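Local coordinates for protein nucleoporin NUP159 (Saccharomyces cerevisiae, PDB 1XIP) that forms part of the nuclear pore complex and, through this N-terminal beta-propeller domain, tethers the helicase Dbp5 to the pore in mRNA export, at residues F21-I27 against E372-I377; S58-E64 against F81-I87; L179-S183 against L206-V211. All coordinates share one frame; numbering follows the deposited sequence.

In the fold
All three contacts belong to the N-terminal beta-propeller. Contact 1 joins residues near the two ends of the chain in one four-stranded sheet, and contacts 2 and 3 both fall in the long run of chain between its segments. Contact 2 pairs the two last strands of the sheet that follows strand 18-26 along the chain; its centre is about 17 Å from that of contact 1, and the two touch where Ile27 O packs on Phe81 CZ at 3.9 Å. Contact 3 lies across the centre of the chain from both, its centre about 38 Å from that of contact 1 and about 41 Å from that of contact 2, and links one blade to the connection leading to the next.

Contact 1 of 3, residues F21-I27 against E372-I377; sequences FLGQKQI and EGSLQI
A classic beta bulge sets Leu22 and Gly23 of strand 18-26 opposite Ile377 of the antiparallel strand 374-381. Ile377 O accepts a hydrogen bond from Leu22 N at 2.8 Å and a weak one from Gly23 N, while Ile377 N returns a bond to Gly23 O at 2.9 Å. Any CB on residue 23 would press on the carbonyl oxygen before it, which suits the bulge to glycine. Further on, Lys25 and Leu375 form a hydrogen-bonded pair, with Leu375 N to Lys25 O at 2.8 Å. The N-terminal strand is thereby the outermost strand of a blade whose other three come from late in the chain, the velcro-like closure known from many beta-propellers. On the face of Gln24, Gln26, Ser374 and Gln376, Phe21 swings its CG anti to the backbone N (chi1 -180°), which lays the ring edge against the Gln376 amide, CD1 to NE2 3.6 Å, the two planes 58° apart. That NE2 gives its hydrogen bond to Val324 O. At the end of the pairing, Gln26 NE2 reaches Glu372 O at 2.7 Å through a bent bond (133° at the hydrogen), and just past the strand Ile27 N meets Gly373 O at 2.9 Å. The other face is largely apolar: Leu22 CB abuts Ile377 CG2 at 3.7 Å, Ile27 CD1 meets Leu375 CD1 at 4.1 Å, and Ile72 of helix 65-73 packs on Lys25, Ile27 and Ile377. Lys25 NZ bonds His71 O and Ser74 O and forms a salt bridge with Asp75.

Contact 2 of 3, residues S58-E64 against F81-I87; sequences SKAVVGE and FKWEKEI
Val62 O accepts twice, from Lys82 N at 2.9 Å and Trp83 N at 3.3 Å, because Lys82 and Trp83 form a classic beta bulge against it. Val62 N gives to Trp83 O at 3.1 Å, approaching from above the carbonyl plane. Ala60 and Lys85 satisfy each other's N and O in a hydrogen-bonded pair, and Ile87 N closes on Ser58 O at 2.7 Å in a bent bond, the angle at the hydrogen 131°. This joins strands 59-64 and 83-86, the latter the outermost strand of its propeller blade. Phe81 carries its CG opposite its own carbonyl carbon (chi1 -58°), which brings the ring over Val61, whose CG1 sits above the ring centre in a CH-pi contact 3.7 Å from the centroid, while CG2 touches Phe81 CE1 at 3.4 Å; a serine in place of Phe81 would probably leave both methyls without this aromatic cover and open a gap above Val61. On the other face Val62 CG2 meets Trp83 CE3 at 3.7 Å. Lys59 NZ and Glu84 OE1 form a salt bridge that is long at 3.7 Å. The cohesion of the pair therefore rests on backbone bonds and apolar side chains, with charge pairing likely to add little.

Contact 3 of 3, residues L179-S183 against L206-V211; sequences LKDRS and LEELPV
Arg182 points CG away from its own carbonyl carbon (chi1 -62°) and bends again at chi3 (-67°), which carries the guanidinium across to the 206-211 segment. There Leu209 O receives both terminal nitrogens: NH2 at 2.6 Å, nearly head-on to the carbonyl, and NH1 at 3.0 Å in a weak, bent bond. Arg182 NH1 has a second acceptor in Tyr214 O. At the guanidinium edge, Glu207 OE2 forms a salt bridge with Arg182 NH2 at 3.5 Å, the carboxylate turned 75° from the guanidinium plane. Val211 covers one face, its CG2 coming within 3.4 Å of Arg182 NE. The arginine is buried, and its charge is probably offset by the carboxylate together with the carbonyl oxygens. Its backbone belongs to a tight hairpin: a type I beta turn runs from Leu179 to Arg182, closed by Arg182 N to Leu179 O at 2.8 Å. Asp181 OD2 then forms an Asx turn, accepting from Ser183 N at 2.8 Å from above the carboxylate plane and from Ser183 OG, also at 2.8 Å, on its syn lone pair. The hairpin joins strands 174-179 and 184-190 of one blade, whereas the 206-211 segment leaves the short helix 204-207 on the way to strand 215-221 of the next sheet, with Leu206 and Leu209 resting on Tyr249 of strand 246-254.

Contact 1 of 3, residues F21-I27 against E372-I377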
loop_
_atom_site.group_PDB
_atom_site.type_symbol
_atom_site.label_atom_id
_atom_site.label_comp_id
_atom_site.label_asym_id
_atom_site.label_seq_id
_atom_site.Cartn_x
_atom_site.Cartn_y
_atom_site.Cartn_z
ATOM N N PHE A 21 0.874 20.594 3.498
ATOM C CA PHE A 21 1.978 20.240 2.611
ATOM C C PHE A 21 3.302 20.695 3.196
ATOM O O PHE A 21 3.602 21.891 3.246
ATOM C CB PHE A 21 1.799 20.866 1.242
ATOM C CG PHE A 21 2.904 20.531 0.284
ATOM C CD1 PHE A 21 3.018 19.232 -0.255
ATOM C CD2 PHE A 21 3.853 21.496 -0.082
ATOM C CE1 PHE A 21 4.053 18.921 -1.154
ATOM C CE2 PHE A 21 4.892 21.182 -0.983
ATOM C CZ PHE A 21 4.988 19.906 -1.520
ATOM N N LEU A 22 4.093 19.742 3.651
ATOM C CA LEU A 22 5.329 20.087 4.309
ATOM C C LEU A 22 6.494 20.293 3.325
ATOM O O LEU A 22 7.356 21.141 3.563
ATOM C CB LEU A 22 5.656 19.072 5.406
ATOM C CG LEU A 22 5.526 19.581 6.845
ATOM C CD1 LEU A 22 4.310 20.451 7.032
ATOM C CD2 LEU A 22 5.485 18.436 7.814
ATOM N N GLY A 23 6.516 19.530 2.233
ATOM C CA GLY A 23 7.501 19.727 1.166
ATOM C C GLY A 23 7.712 18.521 0.250
ATOM O O GLY A 23 7.165 17.431 0.483
ATOM N N GLN A 24 8.522 18.724 -0.789
ATOM C CA GLN A 24 8.724 17.717 -1.831
ATOM C C GLN A 24 10.058 17.890 -2.537
ATOM O O GLN A 24 10.415 18.999 -2.923
ATOM C CB GLN A 24 7.636 17.846 -2.863
ATOM C CG GLN A 24 7.547 16.707 -3.803
ATOM C CD GLN A 24 6.129 16.521 -4.284
ATOM O OE1 GLN A 24 5.551 15.423 -4.145
ATOM N NE2 GLN A 24 5.537 17.602 -4.827
ATOM N N LYS A 25 10.770 16.780 -2.723
ATOM C CA LYS A 25 12.068 16.775 -3.394
ATOM C C LYS A 25 12.355 15.408 -4.010
ATOM O O LYS A 25 11.894 14.362 -3.494
ATOM C CB LYS A 25 13.179 17.165 -2.426
ATOM C CG LYS A 25 13.482 18.676 -2.440
ATOM C CD LYS A 25 14.265 19.139 -1.225
ATOM C CE LYS A 25 13.808 20.512 -0.770
ATOM N NZ LYS A 25 14.869 21.209 0.008
ATOM N N GLN A 26 13.082 15.409 -5.132
ATOM C CA GLN A 26 13.570 14.165 -5.697
ATOM C C GLN A 26 14.720 13.714 -4.844
ATOM O O GLN A 26 15.692 14.440 -4.685
ATOM C CB GLN A 26 14.043 14.332 -7.130
ATOM C CG GLN A 26 14.559 13.005 -7.703
ATOM C CD GLN A 26 14.622 12.989 -9.206
ATOM O OE1 GLN A 26 15.137 13.915 -9.810
ATOM N NE2 GLN A 26 14.114 11.934 -9.809
ATOM N N ILE A 27 14.594 12.531 -4.264
ATOM C CA ILE A 27 15.630 11.995 -3.406
ATOM C C ILE A 27 16.271 10.759 -4.013
ATOM O O ILE A 27 17.313 10.286 -3.513
ATOM C CB ILE A 27 15.089 11.679 -1.991
ATOM C CG1 ILE A 27 14.021 10.582 -2.047
ATOM C CG2 ILE A 27 14.600 12.987 -1.296
ATOM C CD1 ILE A 27 13.921 9.757 -0.781
ATOM N N GLU A 372 8.778 8.663 -9.648
ATOM C CA GLU A 372 9.953 9.419 -10.079
ATOM C C GLU A 372 11.024 9.640 -8.995
ATOM O O GLU A 372 11.886 10.466 -9.165
ATOM C CB GLU A 372 9.535 10.780 -10.650
ATOM C CG GLU A 372 8.501 10.693 -11.757
ATOM C CD GLU A 372 8.366 11.993 -12.542
ATOM O OE1 GLU A 372 8.179 13.052 -11.903
ATOM O OE2 GLU A 372 8.446 11.942 -13.799
ATOM N N GLY A 373 10.949 8.931 -7.882
ATOM C CA GLY A 373 11.919 9.080 -6.813
ATOM C C GLY A 373 11.718 10.343 -6.007
ATOM O O GLY A 373 12.542 10.701 -5.183
ATOM N N SER A 374 10.621 11.041 -6.264
ATOM C CA SER A 374 10.283 12.218 -5.496
ATOM C C SER A 374 9.568 11.802 -4.228
ATOM O O SER A 374 8.784 10.851 -4.238
ATOM C CB SER A 374 9.414 13.150 -6.319
ATOM O OG SER A 374 9.380 14.434 -5.721
ATOM N N LEU A 375 9.858 12.500 -3.133
ATOM C CA LEU A 375 9.233 12.215 -1.857
ATOM C C LEU A 375 8.507 13.437 -1.359
ATOM O O LEU A 375 9.044 14.540 -1.362
ATOM C CB LEU A 375 10.261 11.743 -0.807
ATOM C CG LEU A 375 9.632 11.180 0.494
ATOM C CD1 LEU A 375 10.210 9.875 0.844
ATOM C CD2 LEU A 375 9.746 12.112 1.659
ATOM N N GLN A 376 7.291 13.215 -0.894
ATOM C CA GLN A 376 6.433 14.259 -0.385
ATOM C C GLN A 376 6.153 14.006 1.111
ATOM O O GLN A 376 5.902 12.854 1.517
ATOM C CB GLN A 376 5.147 14.219 -1.171
ATOM C CG GLN A 376 4.149 15.243 -0.794
ATOM C CD GLN A 376 2.818 15.065 -1.530
ATOM O OE1 GLN A 376 2.631 14.092 -2.299
ATOM N NE2 GLN A 376 1.885 15.999 -1.296
ATOM N N ILE A 377 6.220 15.060 1.926
ATOM C CA ILE A 377 5.788 14.955 3.320
ATOM C C ILE A 377 4.524 15.766 3.535
ATOM O O ILE A 377 4.466 16.953 3.199
ATOM C CB ILE A 377 6.874 15.414 4.327
ATOM C CG1 ILE A 377 8.123 14.533 4.244
ATOM C CG2 ILE A 377 6.309 15.401 5.761
ATOM C CD1 ILE A 377 9.215 14.941 5.220
#

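Contact 2 of 3, residues S58-E64 against F81-I87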
loop_
_atom_site.group_PDB
_atom_site.type_symbol
_atom_site.label_atom_id
_atom_site.label_comp_id
_atom_site.label_asym_id
_atom_site.label_seq_id
_atom_site.Cartn_x
_atom_site.Cartn_y
_atom_site.Cartn_z
ATOM N N SER A 58 15.961 1.478 -9.456
ATOM C CA SER A 58 17.112 0.581 -9.295
ATOM C C SER A 58 18.094 0.932 -8.157
ATOM O O SER A 58 19.002 0.152 -7.888
ATOM C CB SER A 58 17.908 0.429 -10.608
ATOM O OG SER A 58 17.139 -0.190 -11.627
ATOM N N LYS A 59 17.925 2.078 -7.500
ATOM C CA LYS A 59 18.736 2.413 -6.324
ATOM C C LYS A 59 17.935 2.236 -5.048
ATOM O O LYS A 59 16.862 2.838 -4.890
ATOM C CB LYS A 59 19.245 3.852 -6.413
ATOM C CG LYS A 59 20.361 4.178 -5.451
ATOM C CD LYS A 59 20.388 5.662 -5.146
ATOM C CE LYS A 59 21.773 6.311 -5.378
ATOM N NZ LYS A 59 21.971 7.601 -4.591
ATOM N N ALA A 60 18.438 1.389 -4.150
ATOM C CA ALA A 60 17.892 1.233 -2.796
ATOM C C ALA A 60 18.763 1.950 -1.754
ATOM O O ALA A 60 19.982 1.930 -1.847
ATOM C CB ALA A 60 17.772 -0.238 -2.458
ATOM N N VAL A 61 18.144 2.567 -0.754
ATOM C CA VAL A 61 18.926 3.246 0.307
ATOM C C VAL A 61 18.359 3.064 1.713
ATOM O O VAL A 61 17.154 3.052 1.901
ATOM C CB VAL A 61 19.089 4.817 0.051
ATOM C CG1 VAL A 61 19.835 5.099 -1.221
ATOM C CG2 VAL A 61 17.741 5.532 0.046
ATOM N N VAL A 62 19.240 2.957 2.698
ATOM C CA VAL A 62 18.874 3.174 4.097
ATOM C C VAL A 62 19.491 4.518 4.553
ATOM O O VAL A 62 20.633 4.793 4.242
ATOM C CB VAL A 62 19.394 2.014 4.955
ATOM C CG1 VAL A 62 19.133 2.238 6.413
ATOM C CG2 VAL A 62 18.730 0.752 4.525
ATOM N N GLY A 63 18.732 5.339 5.279
ATOM C CA GLY A 63 19.212 6.670 5.728
ATOM C C GLY A 63 18.608 7.177 7.052
ATOM O O GLY A 63 17.659 6.606 7.567
ATOM N N GLU A 64 19.171 8.245 7.602
ATOM C CA GLU A 64 18.661 8.844 8.836
ATOM C C GLU A 64 17.338 9.599 8.603
ATOM O O GLU A 64 17.223 10.399 7.666
ATOM C CB GLU A 64 19.696 9.803 9.410
ATOM C CG GLU A 64 20.505 9.247 10.580
ATOM C CD GLU A 64 19.660 8.975 11.843
ATOM O OE1 GLU A 64 18.569 9.630 12.044
ATOM O OE2 GLU A 64 20.090 8.097 12.646
ATOM N N PHE A 81 23.277 9.269 2.904
ATOM C CA PHE A 81 22.722 7.948 3.261
ATOM C C PHE A 81 23.681 7.164 4.149
ATOM O O PHE A 81 24.854 7.507 4.236
ATOM C CB PHE A 81 22.443 7.150 1.999
ATOM C CG PHE A 81 21.501 7.824 1.057
ATOM C CD1 PHE A 81 20.136 7.965 1.380
ATOM C CD2 PHE A 81 21.959 8.343 -0.157
ATOM C CE1 PHE A 81 19.258 8.579 0.501
ATOM C CE2 PHE A 81 21.068 8.987 -1.047
ATOM C CZ PHE A 81 19.729 9.093 -0.719
ATOM N N LYS A 82 23.193 6.120 4.810
ATOM C CA LYS A 82 24.052 5.257 5.610
ATOM C C LYS A 82 24.554 4.111 4.757
ATOM O O LYS A 82 25.670 3.628 4.946
ATOM C CB LYS A 82 23.315 4.673 6.824
ATOM C CG LYS A 82 22.657 5.675 7.770
ATOM C CD LYS A 82 23.610 6.820 8.166
ATOM C CE LYS A 82 24.167 6.603 9.583
ATOM N NZ LYS A 82 25.446 7.319 9.829
ATOM N N TRP A 83 23.705 3.667 3.835
ATOM C CA TRP A 83 23.979 2.520 2.982
ATOM C C TRP A 83 23.225 2.667 1.677
ATOM O O TRP A 83 22.177 3.279 1.644
ATOM C CB TRP A 83 23.534 1.266 3.684
ATOM C CG TRP A 83 23.505 0.031 2.853
ATOM C CD1 TRP A 83 24.495 -0.893 2.743
ATOM C CD2 TRP A 83 22.411 -0.463 2.068
ATOM N NE1 TRP A 83 24.097 -1.922 1.923
ATOM C CE2 TRP A 83 22.819 -1.683 1.498
ATOM C CE3 TRP A 83 21.119 0.010 1.777
ATOM C CZ2 TRP A 83 21.999 -2.434 0.659
ATOM C CZ3 TRP A 83 20.300 -0.742 0.927
ATOM C CH2 TRP A 83 20.749 -1.947 0.386
ATOM N N GLU A 84 23.775 2.117 0.601
ATOM C CA GLU A 84 23.093 2.093 -0.697
ATOM C C GLU A 84 23.588 0.952 -1.583
ATOM O O GLU A 84 24.728 0.504 -1.477
ATOM C CB GLU A 84 23.229 3.427 -1.425
ATOM C CG GLU A 84 24.551 3.591 -2.141
ATOM C CD GLU A 84 24.389 3.993 -3.597
ATOM O OE1 GLU A 84 24.640 5.195 -3.914
ATOM O OE2 GLU A 84 24.007 3.126 -4.426
ATOM N N LYS A 85 22.709 0.486 -2.455
ATOM C CA LYS A 85 23.039 -0.571 -3.376
ATOM C C LYS A 85 22.132 -0.469 -4.578
ATOM O O LYS A 85 20.941 -0.248 -4.443
ATOM C CB LYS A 85 22.851 -1.933 -2.718
ATOM C CG LYS A 85 23.163 -3.094 -3.635
ATOM C CD LYS A 85 23.210 -4.409 -2.915
ATOM C CE LYS A 85 23.395 -5.536 -3.901
ATOM N NZ LYS A 85 24.664 -5.389 -4.661
ATOM N N GLU A 86 22.709 -0.632 -5.754
ATOM C CA GLU A 86 21.946 -0.761 -6.976
ATOM C C GLU A 86 21.273 -2.140 -7.004
ATOM O O GLU A 86 21.949 -3.166 -7.033
ATOM C CB GLU A 86 22.874 -0.571 -8.176
ATOM C CG GLU A 86 22.203 -0.695 -9.535
ATOM C CD GLU A 86 22.123 0.633 -10.276
ATOM O OE1 GLU A 86 21.928 1.699 -9.607
ATOM O OE2 GLU A 86 22.242 0.607 -11.532
ATOM N N ILE A 87 19.943 -2.151 -6.939
ATOM C CA ILE A 87 19.149 -3.363 -7.120
ATOM C C ILE A 87 17.987 -3.039 -8.064
ATOM O O ILE A 87 17.079 -2.283 -7.707
ATOM C CB ILE A 87 18.610 -3.917 -5.776
ATOM C CG1 ILE A 87 19.628 -3.720 -4.652
ATOM C CG2 ILE A 87 18.249 -5.401 -5.923
ATOM C CD1 ILE A 87 19.097 -3.977 -3.250
#

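Contact 3 of 3, residues L179-S183 against L206-V211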
loop_
_atom_site.group_PDB
_atom_site.type_symbol
_atom_site.label_atom_id
_atom_site.label_comp_id
_atom_site.label_asym_id
_atom_site.label_seq_id
_atom_site.Cartn_x
_atom_site.Cartn_y
_atom_site.Cartn_z
ATOM N N LEU A 179 -10.621 -13.563 -4.284
ATOM C CA LEU A 179 -10.420 -14.667 -5.218
ATOM C C LEU A 179 -10.757 -14.320 -6.672
ATOM O O LEU A 179 -11.440 -13.337 -6.929
ATOM C CB LEU A 179 -11.213 -15.899 -4.756
ATOM C CG LEU A 179 -10.781 -16.469 -3.405
ATOM C CD1 LEU A 179 -11.650 -17.650 -2.984
ATOM C CD2 LEU A 179 -9.330 -16.884 -3.483
ATOM N N LYS A 180 -10.257 -15.141 -7.603
ATOM C CA LYS A 180 -10.542 -15.020 -9.053
ATOM C C LYS A 180 -12.030 -15.007 -9.424
ATOM O O LYS A 180 -12.440 -14.287 -10.338
ATOM C CB LYS A 180 -9.868 -16.148 -9.832
ATOM C CG LYS A 180 -8.373 -16.080 -9.864
ATOM C CD LYS A 180 -7.819 -17.159 -10.740
ATOM C CE LYS A 180 -6.721 -16.629 -11.625
ATOM N NZ LYS A 180 -6.357 -17.652 -12.662
ATOM N N ASP A 181 -12.827 -15.817 -8.728
ATOM C CA ASP A 181 -14.275 -15.815 -8.915
ATOM C C ASP A 181 -14.946 -14.579 -8.289
ATOM O O ASP A 181 -16.181 -14.430 -8.331
ATOM C CB ASP A 181 -14.887 -17.113 -8.375
ATOM C CG ASP A 181 -14.860 -17.192 -6.861
ATOM O OD1 ASP A 181 -15.362 -18.206 -6.327
ATOM O OD2 ASP A 181 -14.366 -16.300 -6.119
ATOM N N ARG A 182 -14.123 -13.707 -7.706
ATOM C CA ARG A 182 -14.554 -12.420 -7.153
ATOM C C ARG A 182 -15.247 -12.590 -5.817
ATOM O O ARG A 182 -15.974 -11.712 -5.369
ATOM C CB ARG A 182 -15.452 -11.665 -8.141
ATOM C CG ARG A 182 -14.785 -11.292 -9.475
ATOM C CD ARG A 182 -15.466 -10.128 -10.201
ATOM N NE ARG A 182 -16.806 -10.476 -10.678
ATOM C CZ ARG A 182 -17.601 -9.651 -11.343
ATOM N NH1 ARG A 182 -17.208 -8.418 -11.612
ATOM N NH2 ARG A 182 -18.795 -10.065 -11.751
ATOM N N SER A 183 -15.008 -13.721 -5.170
ATOM C CA SER A 183 -15.503 -13.920 -3.817
ATOM C C SER A 183 -14.438 -13.568 -2.772
ATOM O O SER A 183 -13.249 -13.433 -3.092
ATOM C CB SER A 183 -16.039 -15.345 -3.633
ATOM O OG SER A 183 -14.996 -16.260 -3.378
ATOM N N LEU A 206 -24.025 -7.015 -8.646
ATOM C CA LEU A 206 -22.619 -6.789 -8.958
ATOM C C LEU A 206 -22.051 -7.880 -9.850
ATOM O O LEU A 206 -21.091 -7.644 -10.576
ATOM C CB LEU A 206 -21.781 -6.644 -7.687
ATOM C CG LEU A 206 -22.104 -5.466 -6.764
ATOM C CD1 LEU A 206 -20.892 -5.124 -5.930
ATOM C CD2 LEU A 206 -22.597 -4.233 -7.546
ATOM N N GLU A 207 -22.637 -9.072 -9.797
ATOM C CA GLU A 207 -22.250 -10.139 -10.717
ATOM C C GLU A 207 -22.629 -9.765 -12.151
ATOM O O GLU A 207 -22.028 -10.254 -13.117
ATOM C CB GLU A 207 -22.911 -11.456 -10.325
ATOM C CG GLU A 207 -22.105 -12.681 -10.727
ATOM C CD GLU A 207 -20.925 -12.913 -9.806
ATOM O OE1 GLU A 207 -21.131 -12.898 -8.572
ATOM O OE2 GLU A 207 -19.793 -13.100 -10.312
ATOM N N GLU A 208 -23.633 -8.896 -12.272
ATOM C CA GLU A 208 -24.079 -8.348 -13.554
ATOM C C GLU A 208 -22.897 -7.757 -14.357
ATOM O O GLU A 208 -22.809 -7.969 -15.566
ATOM C CB GLU A 208 -25.198 -7.305 -13.320
ATOM C CG GLU A 208 -25.769 -6.652 -14.577
ATOM C CD GLU A 208 -27.287 -6.772 -14.690
ATOM O OE1 GLU A 208 -27.985 -6.602 -13.655
ATOM O OE2 GLU A 208 -27.784 -7.021 -15.829
ATOM N N LEU A 209 -21.992 -7.041 -13.675
ATOM C CA LEU A 209 -20.740 -6.556 -14.288
ATOM C C LEU A 209 -19.824 -7.716 -14.640
ATOM O O LEU A 209 -19.383 -8.441 -13.747
ATOM C CB LEU A 209 -19.987 -5.617 -13.343
ATOM C CG LEU A 209 -20.719 -4.500 -12.599
ATOM C CD1 LEU A 209 -20.006 -4.183 -11.299
ATOM C CD2 LEU A 209 -20.857 -3.259 -13.459
ATOM N N PRO A 210 -19.532 -7.901 -15.931
ATOM C CA PRO A 210 -18.722 -9.049 -16.381
ATOM C C PRO A 210 -17.329 -9.068 -15.736
ATOM O O PRO A 210 -16.732 -8.003 -15.540
ATOM C CB PRO A 210 -18.618 -8.844 -17.899
ATOM C CG PRO A 210 -19.007 -7.412 -18.140
ATOM C CD PRO A 210 -19.952 -7.037 -17.053
ATOM N N VAL A 211 -16.836 -10.259 -15.403
ATOM C CA VAL A 211 -15.522 -10.425 -14.781
ATOM C C VAL A 211 -14.396 -9.793 -15.603
ATOM O O VAL A 211 -13.422 -9.258 -15.042
ATOM C CB VAL A 211 -15.206 -11.920 -14.540
ATOM C CG1 VAL A 211 -13.694 -12.176 -14.493
ATOM C CG2 VAL A 211 -15.847 -12.397 -13.256
#